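Side-chain contact in ADP-ribosylation factor-binding protein GGA1 (Saccharomyces cerevisiae, PDB 5CN2), which may help regulate membrane traffic through the trans-Golgi network, and is represented here by its C-terminal gamma-adaptin ear (GAE) domain: residues A86-G90 against I91-L95. Residues are numbered along the deposited sequence; the frame is centred on the assembly and turned at random.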
# COMPACT_ATOMS: atom_id res chain seq x y z
N ALA A 86 6.34 -3.01 4.37
CA ALA A 86 6.93 -3.83 3.33
C ALA A 86 8.36 -3.39 3.06
O ALA A 86 8.77 -2.29 3.43
CB ALA A 86 6.11 -3.74 2.05
N SER A 87 9.11 -4.26 2.42
CA SER A 87 10.40 -3.85 1.88
C SER A 87 10.61 -4.36 0.48
O SER A 87 9.95 -5.30 0.01
CB SER A 87 11.53 -4.24 2.81
OG SER A 87 11.63 -5.63 2.89
N VAL A 88 11.48 -3.67 -0.23
CA VAL A 88 11.75 -3.92 -1.63
C VAL A 88 13.24 -4.03 -1.73
O VAL A 88 13.96 -3.15 -1.25
CB VAL A 88 11.29 -2.75 -2.51
CG1 VAL A 88 11.17 -3.19 -3.96
CG2 VAL A 88 9.96 -2.21 -2.03
N GLU A 89 13.71 -5.11 -2.35
CA GLU A 89 15.13 -5.42 -2.38
C GLU A 89 15.51 -5.99 -3.74
O GLU A 89 14.70 -6.64 -4.39
CB GLU A 89 15.45 -6.47 -1.33
CG GLU A 89 15.96 -5.95 -0.02
CD GLU A 89 16.21 -7.08 0.98
OE1 GLU A 89 15.29 -7.93 1.16
OE2 GLU A 89 17.32 -7.12 1.58
N GLY A 90 16.76 -5.78 -4.14
CA GLY A 90 17.27 -6.41 -5.35
C GLY A 90 17.84 -5.44 -6.35
O GLY A 90 17.97 -4.24 -6.09
N ILE A 91 18.16 -5.97 -7.52
CA ILE A 91 18.96 -5.23 -8.47
C ILE A 91 18.24 -3.93 -8.89
O ILE A 91 18.85 -2.87 -8.94
CB ILE A 91 19.40 -6.16 -9.65
CG1 ILE A 91 20.48 -5.48 -10.52
CG2 ILE A 91 18.22 -6.58 -10.51
CD1 ILE A 91 21.74 -5.04 -9.79
N SER A 92 16.94 -3.99 -9.10
CA SER A 92 16.22 -2.78 -9.50
C SER A 92 16.26 -1.63 -8.49
O SER A 92 16.25 -0.47 -8.88
CB SER A 92 14.78 -3.11 -9.85
OG SER A 92 14.76 -3.70 -11.13
N VAL A 93 16.33 -1.96 -7.20
CA VAL A 93 16.54 -0.96 -6.16
C VAL A 93 17.95 -0.38 -6.28
O VAL A 93 18.16 0.81 -6.12
CB VAL A 93 16.30 -1.52 -4.74
CG1 VAL A 93 16.71 -0.52 -3.68
CG2 VAL A 93 14.84 -1.87 -4.56
N ASN A 94 18.92 -1.23 -6.60
CA ASN A 94 20.30 -0.80 -6.75
C ASN A 94 20.56 0.06 -8.00
O ASN A 94 21.35 1.00 -7.98
CB ASN A 94 21.21 -2.02 -6.81
CG ASN A 94 22.53 -1.77 -6.14
OD1 ASN A 94 22.70 -2.07 -4.95
ND2 ASN A 94 23.48 -1.20 -6.89
N LEU A 95 19.91 -0.27 -9.09
CA LEU A 95 20.11 0.44 -10.35
C LEU A 95 19.34 1.77 -10.47
O LEU A 95 19.47 2.46 -11.47
CB LEU A 95 19.79 -0.50 -11.52
CG LEU A 95 20.85 -1.59 -11.70
CD1 LEU A 95 20.38 -2.71 -12.61
CD2 LEU A 95 22.14 -1.00 -12.25
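Val-88 and Val-93 make the apolar part of this local contact, where a strand passes through one glycine into a single turn of helix. Their methyls Val-88 CG1 and Val-93 CG2 lie 3.9 Å apart, the two side chains crossing at a slant. Val-93 CG2 also rests 3.7 Å from the carbonyl oxygen Val-88 O. The torsion of Val-93 explains this: with CG1 opposite the backbone N (chi1 172°), CG2 is left beside that N, facing the end of the strand. Both valines are buried, and Leu-35 of the adjacent strand 34-43 packs on Val-93.

The polar part converges on one acceptor, Gly-90 O. Asn-94 N donates to it at 3.2 Å with an N-H...O angle of 154°, and it approaches in the carbonyl plane, the i to i+4 bond of an alpha-helical turn. Val-93 N is closer to Gly-90 O, at 3.0 Å, but its N-H is badly aimed, so that bond is weak.

Gly-90 occupies the N-cap position with a positive phi of 125°, where a CB would press against the carbonyl O of Glu-89 and clash with Ile-91 N, a conformation open to glycine. The arrangement is a strand-to-helix junction at the end of strand 78-89, placing a one-turn helix at one end of the beta-sandwich of the GAE domain.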